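Peptidase, M20/M25/M40 family (Staphylococcus aureus, PDB 4EWT) probably hydrolyses the amide bond of N-acylated amino acids or related substrates, using a pair of manganese ions. Local coordinates at residues 183-188 with 258-263; 262-267 with 297-302; 351-356 with 365-370. All coordinates share one frame; numbering follows the deposited sequence.

Interaction 1: residues 183-188 with 258-263; sequences TGRAFF and DVRGLT
Gly184 to Phe187 run antiparallel to Asp258 to Gly261, the strand segments at 158° and 4.6 Å apart at closest, a β-ladder in the antiparallel sheet of the smaller domain, which M20-family enzymes typically place beside the catalytic one. Gly184 with Gly261 and Ala186 with Val259 are the hydrogen-bonded pairs, each closed by two N-H···O bonds; Arg185 with Arg260, between them, and Phe187 with Asp258, beyond the second, are the non-hydrogen-bonded pairs. The glycines add no side chain to the face carrying Ala186 and Val259. There Val259 is packed by Ile270 and Ile274 of helix 264-285, while small Ala186 lies against Tyr293 and Asp295 of strand 288-295. Val259 CG2 meets the edge of the Phe188 ring at CE2, 3.7 Å away. On the other face, Phe187 CD1 rests 3.4 Å from Asp258 CB, and its ring packs edge-to-face on Phe246 of the second subunit. Arginine's planar, multi-donor guanidinium lets NE and NH2 of Arg260 both reach Asp258 OD2, by weak bonds, in a salt bridge within one strand. Arg185, salt-bridged to Asp296, has CG anti to its backbone N (chi1 -177°), near Val259 O, and runs alongside Arg260, their guanidinium planes 71° apart. The two carboxylates probably ease the approach of Arg185 NH1 to Arg260 NH1, 3.7 Å apart. Arg185 CD sits over one face of the Arg260 guanidinium, toward its rim, 3.5 Å from NH1.

Interaction 2: residues 262-267 with 297-302; sequences LTDATK and YPALYN
Lys267 meets the flat peptide carbonyl of Tyr297 from above: its NZ stands 44° out of the carbonyl plane, 3.0 Å from Tyr297 O, and donates a hydrogen bond to it. The Tyr297 side chain leaves the backbone away from residues 262-267; its ring forms a cation-pi pair with Arg185, and its OH is bonded to Glu138 O. A second flat group, the Asp264 carboxylate, brings OD1 to 3.9 Å from Ala299 N and 4.1 Å from Ala299 CB, contacts of packing only. The methyl of Ala299 points toward the start of helix 264-285, with CB 3.0 Å from Leu262 O, a very close approach, and 4.1 Å from Thr263 CA, the helix N-cap residue. Alanine suits this place, since Thr263 CA and Ala299 CA are 5.6 Å apart and the methyl already reaches Leu262 O. Lysine suits its own because its long chain spans the gap, CD extended and CE turned at chi3 (74°), with NZ reaching Tyr297 O. NZ also forms a salt bridge with Asp295. A buried ammonium held by that carboxylate and Tyr297 O, with weaker bonds to Arg185 O and Asp296 O, is probably kept charged, and so ties the helix start to the loop that follows strand 288-295.

Interaction 3: residues 351-356 with 365-370; sequences AAVENG and KFNISE
Ala351 and Val353 pack against Ile368 and Ser369 in a contact between two irregular segments, both belonging to the long connection from strand 344-350 of the central mixed sheet to helix 372-386. Their touching parts run 82° apart, so the chains cross and do not pair like strands. A single direct hydrogen bond joins them, from Ser369 N to Ala351 O at 2.8 Å; the N-H···O angle is 160°, close to straight, though the donor lies well above the carbonyl plane. The same oxygen receives a CA-H···O contact from Ile368 CA at 3.1 Å. Beside it, Ala351 CB touches Ile368 CG2 at 3.7 Å, the small methyl letting the branched β-carbon of isoleucine come close to the backbone. Val353 has CG1 anti to its carbonyl carbon (chi1 -71°), which lays this methyl over the other chain, 3.7 Å from both Asn367 O and Ile368 C. A water completes the join: it accepts from Val353 N and donates to Asn367 O at 2.9 Å, satisfying two backbone groups that do not bond each other directly. Ser369 CB packs against Ala352 O, and near the surface Glu354 OE1 comes within 3.6 Å of Ser369 OG. That hydroxyl is bonded to Lys371 N, two residues on, which makes an ST turn ahead of helix 372-386; a small side chain with one oxygen fits this task. The two segments flank the loop that carries His362, a manganese ligand, a position consistent with the crossing holding together the two ends of this metal-site loop.

In the fold
Interactions 1 and 2 form one continuous patch: their centres are 8 Å apart, and Tyr297 O probably accepts a hydrogen bond from Arg185 N at 2.8 Å. Strand 248-261 leads through the shared Leu262 and Thr263 into the helix whose first turn meets residues 297-302. Interaction 3 stands apart, about 29 Å from either by centres, with nearest atoms about 15 Å from interaction 1 and about 16 Å from interaction 2. All three approach the manganese site: the side chains of Arg185 and Tyr297 lie about 8 Å from a manganese ion, and that of Ile368 about 10 Å, without any of these three residues being a ligand.

Interaction 1: residues 183-188 with 258-263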
ATOM      1  N   THR A 183       8.796  20.494 -19.383  1.00 21.10           N
ATOM      2  CA  THR A 183       8.768  19.046 -19.240  1.00 19.92           C
ATOM      3  C   THR A 183       8.258  18.393 -20.507  1.00 19.94           C
ATOM      4  O   THR A 183       7.471  18.979 -21.236  1.00 20.17           O
ATOM      5  CB  THR A 183       7.840  18.592 -18.072  1.00 19.13           C
ATOM      6  OG1 THR A 183       6.498  19.021 -18.330  1.00 20.13           O
ATOM      7  CG2 THR A 183       8.292  19.169 -16.760  1.00 18.01           C
ATOM      8  N   GLY A 184       8.727  17.180 -20.768  1.00 19.15           N
ATOM      9  CA  GLY A 184       8.129  16.340 -21.787  1.00 18.77           C
ATOM     10  C   GLY A 184       7.012  15.523 -21.178  1.00 18.15           C
ATOM     11  O   GLY A 184       6.851  15.480 -19.959  1.00 16.61           O
ATOM     12  N   ARG A 185       6.263  14.844 -22.029  1.00 18.09           N
ATOM     13  CA  ARG A 185       5.019  14.242 -21.609  1.00 18.46           C
ATOM     14  C   ARG A 185       4.848  12.873 -22.243  1.00 18.56           C
ATOM     15  O   ARG A 185       5.217  12.667 -23.418  1.00 18.87           O
ATOM     16  CB  ARG A 185       3.861  15.161 -21.993  1.00 18.93           C
ATOM     17  CG  ARG A 185       2.488  14.686 -21.552  1.00 20.18           C
ATOM     18  CD  ARG A 185       1.485  15.824 -21.684  1.00 23.69           C
ATOM     19  NE  ARG A 185       1.325  16.202 -23.078  1.00 24.68           N
ATOM     20  CZ  ARG A 185       0.755  17.329 -23.500  1.00 29.05           C
ATOM     21  NH1 ARG A 185       0.271  18.214 -22.632  1.00 28.22           N
ATOM     22  NH2 ARG A 185       0.678  17.573 -24.800  1.00 26.22           N
ATOM     23  N   ALA A 186       4.313  11.934 -21.459  1.00 17.67           N
ATOM     24  CA  ALA A 186       3.862  10.652 -22.011  1.00 18.49           C
ATOM     25  C   ALA A 186       2.494  10.309 -21.438  1.00 18.15           C
ATOM     26  O   ALA A 186       2.106  10.855 -20.413  1.00 17.89           O
ATOM     27  CB  ALA A 186       4.882   9.553 -21.731  1.00 17.31           C
ATOM     28  N   PHE A 187       1.776   9.417 -22.119  1.00 19.33           N
ATOM     29  CA  PHE A 187       0.469   8.940 -21.695  1.00 20.13           C
ATOM     30  C   PHE A 187       0.439   7.420 -21.697  1.00 19.35           C
ATOM     31  O   PHE A 187       1.024   6.784 -22.571  1.00 20.09           O
ATOM     32  CB  PHE A 187      -0.617   9.434 -22.656  1.00 22.06           C
ATOM     33  CG  PHE A 187      -0.732  10.921 -22.712  1.00 25.61           C
ATOM     34  CD1 PHE A 187      -1.176  11.640 -21.596  1.00 28.40           C
ATOM     35  CD2 PHE A 187      -0.385  11.613 -23.866  1.00 28.23           C
ATOM     36  CE1 PHE A 187      -1.283  13.029 -21.642  1.00 30.04           C
ATOM     37  CE2 PHE A 187      -0.488  13.006 -23.928  1.00 28.42           C
ATOM     38  CZ  PHE A 187      -0.941  13.713 -22.822  1.00 30.66           C
ATOM     39  N   PHE A 188      -0.284   6.840 -20.752  1.00 18.22           N
ATOM     40  CA  PHE A 188      -0.464   5.397 -20.741  1.00 18.00           C
ATOM     41  C   PHE A 188      -1.873   4.967 -20.360  1.00 18.14           C
ATOM     42  O   PHE A 188      -2.576   5.652 -19.605  1.00 16.82           O
ATOM     43  CB  PHE A 188       0.588   4.707 -19.847  1.00 17.81           C
ATOM     44  CG  PHE A 188       0.512   5.092 -18.386  1.00 15.69           C
ATOM     45  CD1 PHE A 188      -0.138   4.274 -17.479  1.00 16.40           C
ATOM     46  CD2 PHE A 188       1.138   6.251 -17.927  1.00 18.38           C
ATOM     47  CE1 PHE A 188      -0.196   4.615 -16.106  1.00 18.72           C
ATOM     48  CE2 PHE A 188       1.102   6.617 -16.555  1.00 17.97           C
ATOM     49  CZ  PHE A 188       0.435   5.807 -15.652  1.00 17.84           C
ATOM     50  N   ASP A 258      -0.854   9.975 -16.879  1.00 20.91           N
ATOM     51  CA  ASP A 258       0.096  10.776 -17.613  1.00 21.99           C
ATOM     52  C   ASP A 258       1.336  11.080 -16.801  1.00 20.14           C
ATOM     53  O   ASP A 258       1.343  11.018 -15.569  1.00 18.67           O
ATOM     54  CB  ASP A 258      -0.544  12.025 -18.228  1.00 24.41           C
ATOM     55  CG  ASP A 258      -0.564  13.190 -17.297  1.00 29.04           C
ATOM     56  OD1 ASP A 258      -1.318  13.126 -16.303  1.00 35.76           O
ATOM     57  OD2 ASP A 258       0.169  14.181 -17.563  1.00 35.35           O
ATOM     58  N   VAL A 259       2.377  11.393 -17.549  1.00 19.06           N
ATOM     59  CA  VAL A 259       3.745  11.374 -17.104  1.00 18.03           C
ATOM     60  C   VAL A 259       4.388  12.654 -17.605  1.00 17.80           C
ATOM     61  O   VAL A 259       4.184  13.048 -18.761  1.00 17.50           O
ATOM     62  CB  VAL A 259       4.481  10.147 -17.713  1.00 18.24           C
ATOM     63  CG1 VAL A 259       5.983  10.346 -17.708  1.00 19.18           C
ATOM     64  CG2 VAL A 259       4.073   8.830 -16.985  1.00 16.38           C
ATOM     65  N   ARG A 260       5.118  13.325 -16.720  1.00 16.92           N
ATOM     66  CA  ARG A 260       5.976  14.431 -17.117  1.00 17.54           C
ATOM     67  C   ARG A 260       7.383  14.153 -16.629  1.00 16.87           C
ATOM     68  O   ARG A 260       7.581  13.674 -15.508  1.00 15.49           O
ATOM     69  CB  ARG A 260       5.542  15.761 -16.503  1.00 18.33           C
ATOM     70  CG  ARG A 260       4.076  16.038 -16.483  1.00 21.67           C
ATOM     71  CD  ARG A 260       3.559  16.704 -17.733  1.00 29.12           C
ATOM     72  NE  ARG A 260       2.106  16.626 -17.681  1.00 36.00           N
ATOM     73  CZ  ARG A 260       1.264  17.380 -18.372  1.00 39.86           C
ATOM     74  NH1 ARG A 260       1.716  18.313 -19.201  1.00 42.41           N
ATOM     75  NH2 ARG A 260      -0.041  17.199 -18.213  1.00 41.69           N
ATOM     76  N   GLY A 261       8.357  14.489 -17.470  1.00 16.97           N
ATOM     77  CA  GLY A 261       9.767  14.446 -17.078  1.00 17.03           C
ATOM     78  C   GLY A 261      10.427  15.670 -17.672  1.00 17.24           C
ATOM     79  O   GLY A 261      10.209  15.976 -18.843  1.00 17.86           O
ATOM     80  N   LEU A 262      11.232  16.366 -16.877  1.00 17.52           N
ATOM     81  CA  LEU A 262      11.877  17.582 -17.358  1.00 18.89           C
ATOM     82  C   LEU A 262      13.036  17.285 -18.335  1.00 19.75           C
ATOM     83  O   LEU A 262      13.377  18.122 -19.176  1.00 20.45           O
ATOM     84  CB  LEU A 262      12.339  18.460 -16.175  1.00 19.27           C
ATOM     85  CG  LEU A 262      13.098  19.761 -16.485  1.00 21.45           C
ATOM     86  CD1 LEU A 262      12.224  20.731 -17.291  1.00 18.81           C
ATOM     87  CD2 LEU A 262      13.618  20.406 -15.192  1.00 20.96           C
ATOM     88  N   THR A 263      13.632  16.102 -18.241  1.00 19.12           N
ATOM     89  CA  THR A 263      14.629  15.701 -19.239  1.00 20.76           C
ATOM     90  C   THR A 263      14.156  14.425 -19.944  1.00 20.87           C
ATOM     91  O   THR A 263      13.261  13.742 -19.442  1.00 20.60           O
ATOM     92  CB  THR A 263      16.019  15.474 -18.617  1.00 20.73           C
ATOM     93  OG1 THR A 263      16.022  14.246 -17.888  1.00 20.58           O
ATOM     94  CG2 THR A 263      16.420  16.626 -17.675  1.00 20.59           C
TER

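Interaction 2: residues 262-267 with 297-302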
ATOM      1  N   LEU A 262      11.232  16.366 -16.877  1.00 17.52           N
ATOM      2  CA  LEU A 262      11.877  17.582 -17.358  1.00 18.89           C
ATOM      3  C   LEU A 262      13.036  17.285 -18.335  1.00 19.75           C
ATOM      4  O   LEU A 262      13.377  18.122 -19.176  1.00 20.45           O
ATOM      5  CB  LEU A 262      12.339  18.460 -16.175  1.00 19.27           C
ATOM      6  CG  LEU A 262      13.098  19.761 -16.485  1.00 21.45           C
ATOM      7  CD1 LEU A 262      12.224  20.731 -17.291  1.00 18.81           C
ATOM      8  CD2 LEU A 262      13.618  20.406 -15.192  1.00 20.96           C
ATOM      9  N   THR A 263      13.632  16.102 -18.241  1.00 19.12           N
ATOM     10  CA  THR A 263      14.629  15.701 -19.239  1.00 20.76           C
ATOM     11  C   THR A 263      14.156  14.425 -19.944  1.00 20.87           C
ATOM     12  O   THR A 263      13.261  13.742 -19.442  1.00 20.60           O
ATOM     13  CB  THR A 263      16.019  15.474 -18.617  1.00 20.73           C
ATOM     14  OG1 THR A 263      16.022  14.246 -17.888  1.00 20.58           O
ATOM     15  CG2 THR A 263      16.420  16.626 -17.675  1.00 20.59           C
ATOM     16  N   ASP A 264      14.750  14.113 -21.092  1.00 21.32           N
ATOM     17  CA  ASP A 264      14.520  12.842 -21.772  1.00 21.69           C
ATOM     18  C   ASP A 264      14.933  11.633 -20.933  1.00 20.62           C
ATOM     19  O   ASP A 264      14.258  10.610 -20.961  1.00 19.55           O
ATOM     20  CB  ASP A 264      15.301  12.786 -23.086  1.00 23.56           C
ATOM     21  CG  ASP A 264      14.891  13.868 -24.058  1.00 27.81           C
ATOM     22  OD1 ASP A 264      13.761  14.421 -23.930  1.00 32.25           O
ATOM     23  OD2 ASP A 264      15.710  14.153 -24.955  1.00 32.05           O
ATOM     24  N   ALA A 265      16.054  11.737 -20.216  1.00 20.15           N
ATOM     25  CA  ALA A 265      16.501  10.640 -19.348  1.00 19.51           C
ATOM     26  C   ALA A 265      15.452  10.348 -18.252  1.00 18.66           C
ATOM     27  O   ALA A 265      15.158   9.188 -17.962  1.00 18.13           O
ATOM     28  CB  ALA A 265      17.848  10.935 -18.744  1.00 19.57           C
ATOM     29  N   THR A 266      14.888  11.401 -17.671  1.00 17.62           N
ATOM     30  CA  THR A 266      13.826  11.266 -16.664  1.00 16.68           C
ATOM     31  C   THR A 266      12.579  10.589 -17.256  1.00 15.94           C
ATOM     32  O   THR A 266      12.006   9.695 -16.635  1.00 15.85           O
ATOM     33  CB  THR A 266      13.463  12.628 -16.040  1.00 16.58           C
ATOM     34  OG1 THR A 266      14.622  13.152 -15.384  1.00 18.62           O
ATOM     35  CG2 THR A 266      12.314  12.488 -14.966  1.00 16.61           C
ATOM     36  N   LYS A 267      12.178  10.990 -18.461  1.00 15.79           N
ATOM     37  CA  LYS A 267      11.060  10.318 -19.128  1.00 15.92           C
ATOM     38  C   LYS A 267      11.341   8.833 -19.354  1.00 15.13           C
ATOM     39  O   LYS A 267      10.448   8.012 -19.175  1.00 14.69           O
ATOM     40  CB  LYS A 267      10.698  10.995 -20.444  1.00 16.15           C
ATOM     41  CG  LYS A 267       9.817  12.247 -20.266  1.00 18.72           C
ATOM     42  CD  LYS A 267       9.576  12.970 -21.594  1.00 20.43           C
ATOM     43  CE  LYS A 267       8.580  12.184 -22.438  1.00 20.49           C
ATOM     44  NZ  LYS A 267       8.531  12.669 -23.838  1.00 23.31           N
ATOM     45  N   TYR A 297       4.953  14.903 -26.333  1.00 24.17           N
ATOM     46  CA  TYR A 297       5.923  15.982 -26.529  1.00 23.95           C
ATOM     47  C   TYR A 297       7.228  15.694 -25.781  1.00 22.91           C
ATOM     48  O   TYR A 297       7.201  15.222 -24.645  1.00 21.84           O
ATOM     49  CB  TYR A 297       5.360  17.361 -26.127  1.00 24.31           C
ATOM     50  CG  TYR A 297       4.094  17.824 -26.849  1.00 25.05           C
ATOM     51  CD1 TYR A 297       3.601  17.149 -27.972  1.00 27.13           C
ATOM     52  CD2 TYR A 297       3.403  18.958 -26.417  1.00 25.09           C
ATOM     53  CE1 TYR A 297       2.445  17.583 -28.628  1.00 28.78           C
ATOM     54  CE2 TYR A 297       2.243  19.398 -27.061  1.00 27.49           C
ATOM     55  CZ  TYR A 297       1.769  18.711 -28.165  1.00 29.82           C
ATOM     56  OH  TYR A 297       0.621  19.140 -28.810  1.00 30.87           O
ATOM     57  N   PRO A 298       8.382  15.939 -26.429  1.00 22.84           N
ATOM     58  CA  PRO A 298       9.638  15.834 -25.679  1.00 22.24           C
ATOM     59  C   PRO A 298       9.808  17.031 -24.737  1.00 21.94           C
ATOM     60  O   PRO A 298       9.111  18.043 -24.892  1.00 22.05           O
ATOM     61  CB  PRO A 298      10.714  15.853 -26.782  1.00 23.47           C
ATOM     62  CG  PRO A 298      10.062  16.521 -27.957  1.00 23.95           C
ATOM     63  CD  PRO A 298       8.598  16.158 -27.871  1.00 23.86           C
ATOM     64  N   ALA A 299      10.702  16.912 -23.759  1.00 21.27           N
ATOM     65  CA  ALA A 299      11.111  18.057 -22.948  1.00 21.06           C
ATOM     66  C   ALA A 299      11.714  19.159 -23.823  1.00 22.25           C
ATOM     67  O   ALA A 299      12.389  18.882 -24.817  1.00 22.74           O
ATOM     68  CB  ALA A 299      12.106  17.624 -21.890  1.00 20.76           C
ATOM     69  N   LEU A 300      11.469  20.411 -23.451  1.00 22.24           N
ATOM     70  CA  LEU A 300      11.951  21.527 -24.249  1.00 22.84           C
ATOM     71  C   LEU A 300      13.368  21.866 -23.814  1.00 23.26           C
ATOM     72  O   LEU A 300      13.602  22.272 -22.667  1.00 22.76           O
ATOM     73  CB  LEU A 300      11.041  22.733 -24.089  1.00 22.83           C
ATOM     74  CG  LEU A 300      10.991  23.742 -25.229  1.00 24.12           C
ATOM     75  CD1 LEU A 300       9.866  24.715 -24.919  1.00 22.97           C
ATOM     76  CD2 LEU A 300      12.307  24.470 -25.416  1.00 23.67           C
ATOM     77  N   TYR A 301      14.304  21.677 -24.732  1.00 23.49           N
ATOM     78  CA  TYR A 301      15.709  21.909 -24.455  1.00 25.05           C
ATOM     79  C   TYR A 301      16.165  23.217 -25.097  1.00 25.87           C
ATOM     80  O   TYR A 301      16.235  23.322 -26.317  1.00 26.60           O
ATOM     81  CB  TYR A 301      16.548  20.729 -24.972  1.00 25.40           C
ATOM     82  CG  TYR A 301      17.997  20.839 -24.584  1.00 28.04           C
ATOM     83  CD1 TYR A 301      18.396  20.598 -23.264  1.00 28.72           C
ATOM     84  CD2 TYR A 301      18.969  21.189 -25.519  1.00 29.27           C
ATOM     85  CE1 TYR A 301      19.716  20.696 -22.888  1.00 30.54           C
ATOM     86  CE2 TYR A 301      20.305  21.294 -25.149  1.00 32.21           C
ATOM     87  CZ  TYR A 301      20.666  21.049 -23.822  1.00 31.43           C
ATOM     88  OH  TYR A 301      21.974  21.144 -23.422  1.00 32.81           O
ATOM     89  N   ASN A 302      16.442  24.219 -24.274  1.00 26.29           N
ATOM     90  CA  ASN A 302      17.010  25.452 -24.770  1.00 28.09           C
ATOM     91  C   ASN A 302      18.501  25.270 -25.002  1.00 29.66           C
ATOM     92  O   ASN A 302      19.264  25.082 -24.051  1.00 30.19           O
ATOM     93  CB  ASN A 302      16.743  26.613 -23.817  1.00 27.66           C
ATOM     94  CG  ASN A 302      15.389  27.261 -24.050  1.00 27.62           C
ATOM     95  OD1 ASN A 302      14.708  26.980 -25.034  1.00 26.86           O
ATOM     96  ND2 ASN A 302      14.994  28.126 -23.140  1.00 27.16           N
TER

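Interaction 3: residues 351-356 with 365-370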
ATOM      1  N   ALA A 351       3.708  38.701 -18.227  1.00 44.14           N
ATOM      2  CA  ALA A 351       2.386  39.138 -18.669  1.00 45.75           C
ATOM      3  C   ALA A 351       1.346  39.195 -17.542  1.00 49.04           C
ATOM      4  O   ALA A 351       0.146  39.262 -17.814  1.00 49.98           O
ATOM      5  CB  ALA A 351       1.901  38.243 -19.799  1.00 43.34           C
ATOM      6  N   ALA A 352       1.802  39.171 -16.291  1.00 51.30           N
ATOM      7  CA  ALA A 352       0.900  39.257 -15.134  1.00 55.43           C
ATOM      8  C   ALA A 352       0.179  40.608 -15.084  1.00 59.44           C
ATOM      9  O   ALA A 352       0.810  41.660 -15.184  1.00 60.62           O
ATOM     10  CB  ALA A 352       1.656  39.005 -13.833  1.00 56.47           C
ATOM     11  N   VAL A 353      -1.145  40.559 -14.942  1.00 62.05           N
ATOM     12  CA  VAL A 353      -1.977  41.764 -14.885  1.00 66.66           C
ATOM     13  C   VAL A 353      -1.587  42.658 -13.705  1.00 71.12           C
ATOM     14  O   VAL A 353      -1.175  42.161 -12.655  1.00 71.85           O
ATOM     15  CB  VAL A 353      -3.495  41.421 -14.839  1.00 68.68           C
ATOM     16  CG1 VAL A 353      -3.969  40.883 -16.186  1.00 65.65           C
ATOM     17  CG2 VAL A 353      -3.806  40.421 -13.721  1.00 69.68           C
ATOM     18  N   GLU A 354      -1.703  43.971 -13.894  1.00 74.65           N
ATOM     19  CA  GLU A 354      -1.279  44.949 -12.884  1.00 79.66           C
ATOM     20  C   GLU A 354      -2.187  44.922 -11.658  1.00 84.47           C
ATOM     21  O   GLU A 354      -1.713  44.774 -10.531  1.00 86.48           O
ATOM     22  CB  GLU A 354      -1.225  46.373 -13.464  1.00 81.87           C
ATOM     23  CG  GLU A 354      -0.893  46.475 -14.954  1.00 78.81           C
ATOM     24  CD  GLU A 354       0.537  46.068 -15.310  1.00 76.27           C
ATOM     25  OE1 GLU A 354       0.929  46.281 -16.478  1.00 73.74           O
ATOM     26  OE2 GLU A 354       1.266  45.539 -14.442  1.00 76.16           O
ATOM     27  N   ASN A 355      -3.474  44.866 -11.919  1.00 86.36           N
ATOM     28  CA  ASN A 355      -4.490  44.894 -10.891  1.00 91.47           C
ATOM     29  C   ASN A 355      -5.438  43.735 -11.031  1.00 90.33           C
ATOM     30  O   ASN A 355      -5.610  43.193 -12.085  1.00 86.85           O
ATOM     31  CB  ASN A 355      -5.295  46.194 -10.989  1.00 91.91           C
ATOM     32  CG  ASN A 355      -4.518  47.417 -10.510  1.00 95.11           C
ATOM     33  OD1 ASN A 355      -4.486  47.718  -9.317  1.00 99.53           O
ATOM     34  ND2 ASN A 355      -3.885  48.121 -11.442  1.00 93.19           N
ATOM     35  N   GLY A 356      -6.090  43.371  -9.960  1.00 94.01           N
ATOM     36  CA  GLY A 356      -6.945  42.185  -9.994  1.00 93.27           C
ATOM     37  C   GLY A 356      -6.216  40.868  -9.794  1.00 89.08           C
ATOM     38  O   GLY A 356      -4.989  40.830  -9.673  1.00 86.65           O
ATOM     39  N   LYS A 365     -10.567  32.314 -16.379  1.00 68.90           N
ATOM     40  CA  LYS A 365     -10.366  33.729 -16.059  1.00 70.54           C
ATOM     41  C   LYS A 365      -8.994  34.265 -16.495  1.00 66.56           C
ATOM     42  O   LYS A 365      -8.662  35.424 -16.220  1.00 67.79           O
ATOM     43  CB  LYS A 365     -10.627  34.008 -14.566  1.00 74.34           C
ATOM     44  CG  LYS A 365      -9.417  33.828 -13.651  1.00 72.18           C
ATOM     45  CD  LYS A 365      -9.402  34.854 -12.525  1.00 75.98           C
ATOM     46  CE  LYS A 365     -10.178  34.376 -11.319  1.00 79.10           C
ATOM     47  NZ  LYS A 365     -10.084  35.371 -10.226  1.00 83.17           N
ATOM     48  N   PHE A 366      -8.222  33.421 -17.188  1.00 62.16           N
ATOM     49  CA  PHE A 366      -6.901  33.772 -17.723  1.00 58.22           C
ATOM     50  C   PHE A 366      -6.882  35.159 -18.362  1.00 58.86           C
ATOM     51  O   PHE A 366      -7.730  35.469 -19.206  1.00 60.27           O
ATOM     52  CB  PHE A 366      -6.465  32.711 -18.745  1.00 54.66           C
ATOM     53  CG  PHE A 366      -5.196  33.043 -19.487  1.00 51.54           C
ATOM     54  CD1 PHE A 366      -3.956  32.723 -18.947  1.00 49.08           C
ATOM     55  CD2 PHE A 366      -5.245  33.652 -20.739  1.00 50.83           C
ATOM     56  CE1 PHE A 366      -2.780  33.018 -19.634  1.00 46.53           C
ATOM     57  CE2 PHE A 366      -4.073  33.951 -21.432  1.00 48.38           C
ATOM     58  CZ  PHE A 366      -2.839  33.629 -20.875  1.00 46.04           C
ATOM     59  N   ASN A 367      -5.921  35.984 -17.949  1.00 58.18           N
ATOM     60  CA  ASN A 367      -5.725  37.318 -18.528  1.00 58.89           C
ATOM     61  C   ASN A 367      -4.276  37.782 -18.413  1.00 56.59           C
ATOM     62  O   ASN A 367      -3.574  37.441 -17.456  1.00 56.03           O
ATOM     63  CB  ASN A 367      -6.662  38.352 -17.885  1.00 63.67           C
ATOM     64  CG  ASN A 367      -6.936  39.559 -18.791  1.00 65.55           C
ATOM     65  OD1 ASN A 367      -6.199  39.843 -19.741  1.00 62.65           O
ATOM     66  ND2 ASN A 367      -8.010  40.276 -18.487  1.00 71.04           N
ATOM     67  N   ILE A 368      -3.846  38.563 -19.400  1.00 55.16           N
ATOM     68  CA  ILE A 368      -2.486  39.079 -19.459  1.00 53.43           C
ATOM     69  C   ILE A 368      -2.453  40.617 -19.534  1.00 55.66           C
ATOM     70  O   ILE A 368      -3.414  41.242 -19.991  1.00 57.14           O
ATOM     71  CB  ILE A 368      -1.720  38.479 -20.668  1.00 49.63           C
ATOM     72  CG1 ILE A 368      -2.480  38.753 -21.978  1.00 50.59           C
ATOM     73  CG2 ILE A 368      -1.484  36.980 -20.459  1.00 47.44           C
ATOM     74  CD1 ILE A 368      -1.859  38.149 -23.233  1.00 47.96           C
ATOM     75  N   SER A 369      -1.374  41.203 -19.075  1.00 55.66           N
ATOM     76  CA  SER A 369      -1.107  42.568 -19.337  1.00 57.42           C
ATOM     77  C   SER A 369      -0.779  42.716 -20.810  1.00 54.70           C
ATOM     78  O   SER A 369       0.066  42.023 -21.320  1.00 51.29           O
ATOM     79  CB  SER A 369       0.067  43.010 -18.533  1.00 57.76           C
ATOM     80  OG  SER A 369       0.719  44.000 -19.256  1.00 57.68           O
ATOM     81  N   GLU A 370      -1.461  43.634 -21.483  1.00 56.12           N
ATOM     82  CA  GLU A 370      -1.339  43.770 -22.934  1.00 53.90           C
ATOM     83  C   GLU A 370      -0.051  44.458 -23.374  1.00 52.60           C
ATOM     84  O   GLU A 370       0.226  44.556 -24.578  1.00 50.84           O
ATOM     85  CB  GLU A 370      -2.572  44.463 -23.529  1.00 56.43           C
ATOM     86  CG  GLU A 370      -3.763  43.521 -23.697  1.00 57.38           C
ATOM     87  CD  GLU A 370      -4.976  44.185 -24.321  1.00 60.34           C
ATOM     88  OE1 GLU A 370      -5.382  45.266 -23.848  1.00 65.20           O
ATOM     89  OE2 GLU A 370      -5.534  43.616 -25.283  1.00 59.92           O
TER
HETATM   90  O   HOH W   1      -2.137  37.612 -14.945  1.00 13.63           O